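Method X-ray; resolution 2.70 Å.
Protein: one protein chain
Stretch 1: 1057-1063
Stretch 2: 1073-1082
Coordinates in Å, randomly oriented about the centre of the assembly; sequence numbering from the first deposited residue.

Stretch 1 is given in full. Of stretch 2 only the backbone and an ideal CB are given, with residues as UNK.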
ATOM      1  N   ILE A1057      26.414 -11.267  53.228  1.00 30.71           N
ATOM      2  CA  ILE A1057      26.767 -12.366  52.339  1.00 30.63           C
ATOM      3  C   ILE A1057      28.212 -12.237  51.867  1.00 30.79           C
ATOM      4  O   ILE A1057      28.676 -11.145  51.547  1.00 30.72           O
ATOM      5  CB  ILE A1057      25.790 -12.433  51.144  1.00 30.20           C
ATOM      6  CG1 ILE A1057      24.359 -12.600  51.664  1.00 30.22           C
ATOM      7  CG2 ILE A1057      26.168 -13.572  50.199  1.00 30.25           C
ATOM      8  CD1 ILE A1057      23.293 -12.559  50.604  1.00 29.87           C
ATOM      9  N   CYS A1058      28.910 -13.369  51.838  1.00 34.89           N
ATOM     10  CA  CYS A1058      30.287 -13.439  51.363  1.00 36.52           C
ATOM     11  C   CYS A1058      30.390 -14.400  50.179  1.00 39.28           C
ATOM     12  O   CYS A1058      30.124 -15.592  50.325  1.00 45.26           O
ATOM     13  CB  CYS A1058      31.222 -13.897  52.487  1.00 40.85           C
ATOM     14  SG  CYS A1058      31.200 -12.873  53.984  1.00 38.42           S
ATOM     15  N   PHE A1059      30.765 -13.883  49.010  1.00 32.15           N
ATOM     16  CA  PHE A1059      30.932 -14.720  47.820  1.00 33.92           C
ATOM     17  C   PHE A1059      32.386 -15.127  47.592  1.00 37.89           C
ATOM     18  O   PHE A1059      33.309 -14.385  47.928  1.00 42.04           O
ATOM     19  CB  PHE A1059      30.410 -13.995  46.576  1.00 35.96           C
ATOM     20  CG  PHE A1059      28.935 -13.730  46.603  1.00 36.38           C
ATOM     21  CD1 PHE A1059      28.043 -14.683  46.136  1.00 35.25           C
ATOM     22  CD2 PHE A1059      28.438 -12.537  47.095  1.00 35.34           C
ATOM     23  CE1 PHE A1059      26.684 -14.449  46.160  1.00 32.43           C
ATOM     24  CE2 PHE A1059      27.078 -12.298  47.121  1.00 33.76           C
ATOM     25  CZ  PHE A1059      26.199 -13.255  46.653  1.00 31.97           C
ATOM     26  N   SER A1060      32.578 -16.308  47.011  1.00 34.31           N
ATOM     27  CA  SER A1060      33.913 -16.822  46.713  1.00 39.94           C
ATOM     28  C   SER A1060      33.833 -18.158  45.978  1.00 49.35           C
ATOM     29  O   SER A1060      32.752 -18.719  45.808  1.00 47.03           O
ATOM     30  CB  SER A1060      34.728 -16.983  47.997  1.00 37.94           C
ATOM     31  OG  SER A1060      34.037 -17.786  48.938  1.00 37.38           O
ATOM     32  N   SER A1061      34.987 -18.650  45.535  1.00 72.14           N
ATOM     33  CA  SER A1061      35.089 -19.967  44.911  1.00 78.97           C
ATOM     34  C   SER A1061      35.825 -20.939  45.836  1.00 81.96           C
ATOM     35  O   SER A1061      36.513 -20.521  46.767  1.00 83.22           O
ATOM     36  CB  SER A1061      35.808 -19.869  43.565  1.00 81.32           C
ATOM     37  OG  SER A1061      35.861 -21.131  42.923  1.00 83.75           O
ATOM     38  N   VAL A1062      35.677 -22.234  45.574  1.00 83.28           N
ATOM     39  CA  VAL A1062      36.310 -23.263  46.392  1.00 86.08           C
ATOM     40  C   VAL A1062      37.808 -23.323  46.110  1.00 93.84           C
ATOM     41  O   VAL A1062      38.246 -23.118  44.978  1.00 94.33           O
ATOM     42  CB  VAL A1062      35.656 -24.642  46.155  1.00 83.29           C
ATOM     43  CG1 VAL A1062      36.292 -25.708  47.046  1.00 84.32           C
ATOM     44  CG2 VAL A1062      34.157 -24.573  46.394  1.00 79.62           C
ATOM     45  N   SER A1063      38.583 -23.614  47.154  1.00 96.53           N
ATOM     46  CA  SER A1063      40.034 -23.753  47.046  1.00101.45           C
ATOM     47  C   SER A1063      40.663 -22.585  46.290  1.00100.88           C
ATOM     48  O   SER A1063      41.850 -22.300  46.447  1.00100.38           O
ATOM     49  CB  SER A1063      40.394 -25.074  46.359  1.00105.41           C
ATOM     50  OG  SER A1063      39.859 -25.142  45.049  1.00106.15           O
ATOM     51  N   UNK A1073      46.344 -19.724  50.797  1.00 97.97           N
ATOM     52  CA  UNK A1073      45.814 -18.559  51.499  1.00 90.04           C
ATOM     53  C   UNK A1073      44.377 -18.245  51.099  1.00 79.42           C
ATOM     54  O   UNK A1073      43.619 -17.686  51.892  1.00 69.60           O
ATOM     55  CB  UNK A1073      46.701 -17.341  51.232  1.00 90.04           C
ATOM     56  N   UNK A1074      44.000 -18.592  49.873  1.00 62.68           N
ATOM     57  CA  UNK A1074      42.637 -18.347  49.427  1.00 59.78           C
ATOM     58  C   UNK A1074      41.701 -19.285  50.179  1.00 56.24           C
ATOM     59  O   UNK A1074      40.630 -18.881  50.633  1.00 51.94           O
ATOM     60  CB  UNK A1074      42.508 -18.538  47.914  1.00 59.78           C
ATOM     61  N   UNK A1075      42.120 -20.538  50.321  1.00 73.21           N
ATOM     62  CA  UNK A1075      41.340 -21.524  51.043  1.00 71.97           C
ATOM     63  C   UNK A1075      41.113 -21.112  52.485  1.00 69.29           C
ATOM     64  O   UNK A1075      40.049 -21.359  53.052  1.00 68.70           O
ATOM     65  CB  UNK A1075      42.032 -22.888  50.990  1.00 71.97           C
ATOM     66  N   UNK A1076      42.122 -20.481  53.079  1.00 43.72           N
ATOM     67  CA  UNK A1076      42.034 -20.036  54.464  1.00 42.06           C
ATOM     68  C   UNK A1076      41.122 -18.822  54.578  1.00 39.64           C
ATOM     69  O   UNK A1076      40.490 -18.606  55.611  1.00 39.13           O
ATOM     70  CB  UNK A1076      43.424 -19.710  55.014  1.00 42.06           C
ATOM     71  N   UNK A1077      41.063 -18.022  53.519  1.00 51.40           N
ATOM     72  CA  UNK A1077      40.168 -16.873  53.493  1.00 49.19           C
ATOM     73  C   UNK A1077      38.727 -17.367  53.498  1.00 46.99           C
ATOM     74  O   UNK A1077      37.862 -16.785  54.153  1.00 45.65           O
ATOM     75  CB  UNK A1077      40.439 -15.991  52.272  1.00 49.19           C
ATOM     76  N   UNK A1078      38.475 -18.447  52.763  1.00 47.41           N
ATOM     77  CA  UNK A1078      37.157 -19.072  52.756  1.00 47.99           C
ATOM     78  C   UNK A1078      36.804 -19.568  54.154  1.00 45.48           C
ATOM     79  O   UNK A1078      35.739 -19.258  54.685  1.00 44.28           O
ATOM     80  CB  UNK A1078      37.111 -20.225  51.751  1.00 47.99           C
ATOM     81  N   UNK A1079      37.712 -20.339  54.744  1.00 45.16           N
ATOM     82  CA  UNK A1079      37.509 -20.875  56.083  1.00 44.77           C
ATOM     83  C   UNK A1079      37.123 -19.763  57.050  1.00 42.51           C
ATOM     84  O   UNK A1079      36.211 -19.918  57.860  1.00 41.90           O
ATOM     85  CB  UNK A1079      38.769 -21.592  56.572  1.00 44.77           C
ATOM     86  N   UNK A1080      37.825 -18.640  56.954  1.00 37.54           N
ATOM     87  CA  UNK A1080      37.563 -17.492  57.812  1.00 38.24           C
ATOM     88  C   UNK A1080      36.155 -16.934  57.589  1.00 39.17           C
ATOM     89  O   UNK A1080      35.411 -16.708  58.543  1.00 36.16           O
ATOM     90  CB  UNK A1080      38.606 -16.401  57.563  1.00 38.24           C
ATOM     91  N   UNK A1081      35.798 -16.702  56.328  1.00 48.61           N
ATOM     92  CA  UNK A1081      34.482 -16.163  55.993  1.00 49.18           C
ATOM     93  C   UNK A1081      33.367 -17.103  56.442  1.00 46.33           C
ATOM     94  O   UNK A1081      32.302 -16.658  56.870  1.00 44.52           O
ATOM     95  CB  UNK A1081      34.380 -15.910  54.487  1.00 49.18           C
ATOM     96  N   UNK A1082      33.614 -18.403  56.315  1.00 41.61           N
ATOM     97  CA  UNK A1082      32.674 -19.417  56.777  1.00 41.61           C
ATOM     98  C   UNK A1082      32.380 -19.237  58.259  1.00 40.95           C
ATOM     99  O   UNK A1082      31.225 -19.230  58.684  1.00 40.58           O
ATOM    100  CB  UNK A1082      33.222 -20.820  56.511  1.00 41.61           C
TER

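Stretch 2 is helical throughout, with phi/psi between -50/-28 and -75/-53 and i to i+4 backbone hydrogen bonds. It runs nearly antiparallel to strand 1057-1060 (161°, axes 9.6 Å apart at closest approach). As the helix turns, 1074, 1078 and 1081 point toward stretch 1.

Position 1073 points its CB away, with no atom of stretch 1 within 5.5 Å. Stretch 1 sets no preference here; the residue is Asn-1073, poorly ordered.

Position 1074 points toward stretch 1. Its ideal CB lies 4.1 Å from Ser-1063 O, and beyond it the chain of 1061-1063 leads back to Ser-1060. A long side chain such as lysine or arginine could bring a donor to Ser-1061 O, and a large aromatic could lie along the loop; one with a hydroxyl at its tip could also meet the Ser-1061 amide. The residue is Tyr-1074, chi1 t. Its OH accepts a weak hydrogen bond from Ser-1061 N (N to OH 3.5 Å, angle 172°), while Ser-1061 O lies at the ring edge, 3.3 Å from CE2.

Position 1075 has its CA 4.8 Å from the CA of Ser-1063. The ideal CB would point sideways, 4.5 Å from Ser-1063 CA, and there is room for it, so alanine or serine would also suit and the helical backbone angles do not demand glycine. The residue is Gly-1075.

Positions 1076, 1077, 1079 and 1080 are out of reach, and stretch 1 does not choose between side chains there; they are Leu-1076, Ala-1077, Ser-1079 and Ala-1080.

Position 1078 points toward two polar groups: its ideal CB is 4.8 Å from Ser-1060 OG and 5.0 Å from Ser-1061 O. A side chain carrying both a donor and an acceptor fits best: asparagine would suit well, and glutamine might; aspartate could take the Ser-1060 hydroxyl but has no donor for Ser-1061 O, and serine is short. The residue is Asn-1078, chi1 m. ND2 donates to Ser-1061 O (2.8 Å, angle 152°), and OD1 accepts from Ser-1060 OG (3.1 Å).

Position 1081 points toward Cys-1058, whose CB is 4.2 Å from the ideal CB. An apolar residue such as leucine, methionine or alanine would suit. The residue is Met-1081; chi1 m and chi2 t place SD 3.7 Å from Cys-1058 CB, and chi3, also t, sets only CE.

Position 1082 points away, with nothing of stretch 1 within 5.5 Å of its ideal CB. It is Glu-1082, whose carboxylate is hydrogen-bonded elsewhere in the structure.

Stretch 2, residues 1073-1082: NYGLANSAME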
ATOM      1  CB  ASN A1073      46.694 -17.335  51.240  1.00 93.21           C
ATOM      2  CG  ASN A1073      47.860 -17.246  52.198  1.00 95.84           C
ATOM      3  OD1 ASN A1073      48.985 -17.621  51.866  1.00 97.16           O
ATOM      4  ND2 ASN A1073      47.597 -16.744  53.398  1.00 95.25           N
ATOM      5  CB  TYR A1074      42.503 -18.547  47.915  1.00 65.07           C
ATOM      6  CG  TYR A1074      41.211 -18.001  47.350  1.00 67.71           C
ATOM      7  CD1 TYR A1074      41.071 -16.647  47.078  1.00 69.72           C
ATOM      8  CD2 TYR A1074      40.131 -18.836  47.089  1.00 68.25           C
ATOM      9  CE1 TYR A1074      39.894 -16.138  46.562  1.00 69.42           C
ATOM     10  CE2 TYR A1074      38.948 -18.336  46.572  1.00 67.57           C
ATOM     11  CZ  TYR A1074      38.836 -16.987  46.312  1.00 67.49           C
ATOM     12  OH  TYR A1074      37.665 -16.478  45.799  1.00 64.12           O
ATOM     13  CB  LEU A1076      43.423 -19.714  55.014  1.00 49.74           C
ATOM     14  CG  LEU A1076      44.294 -20.922  55.370  1.00 56.12           C
ATOM     15  CD1 LEU A1076      45.735 -20.498  55.622  1.00 60.23           C
ATOM     16  CD2 LEU A1076      43.736 -21.650  56.586  1.00 60.28           C
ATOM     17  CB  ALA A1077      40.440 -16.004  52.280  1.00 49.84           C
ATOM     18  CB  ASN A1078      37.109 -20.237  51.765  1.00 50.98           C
ATOM     19  CG  ASN A1078      37.064 -19.778  50.323  1.00 50.71           C
ATOM     20  OD1 ASN A1078      36.837 -18.602  50.041  1.00 49.54           O
ATOM     21  ND2 ASN A1078      37.282 -20.708  49.402  1.00 49.93           N
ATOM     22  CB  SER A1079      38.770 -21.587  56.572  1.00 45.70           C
ATOM     23  OG  SER A1079      38.591 -22.087  57.886  1.00 46.48           O
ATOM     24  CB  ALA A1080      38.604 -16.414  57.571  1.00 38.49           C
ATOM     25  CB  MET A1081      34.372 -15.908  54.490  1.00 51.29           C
ATOM     26  CG  MET A1081      35.170 -14.708  54.014  1.00 49.46           C
ATOM     27  SD  MET A1081      34.929 -14.375  52.262  1.00 49.74           S
ATOM     28  CE  MET A1081      36.021 -12.977  52.032  1.00 49.60           C
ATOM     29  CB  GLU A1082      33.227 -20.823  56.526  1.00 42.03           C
ATOM     30  CG  GLU A1082      33.268 -21.232  55.061  1.00 45.40           C
ATOM     31  CD  GLU A1082      34.056 -22.509  54.837  1.00 48.21           C
ATOM     32  OE1 GLU A1082      34.405 -23.176  55.837  1.00 50.28           O
ATOM     33  OE2 GLU A1082      34.330 -22.843  53.663  1.00 47.99           O
TER
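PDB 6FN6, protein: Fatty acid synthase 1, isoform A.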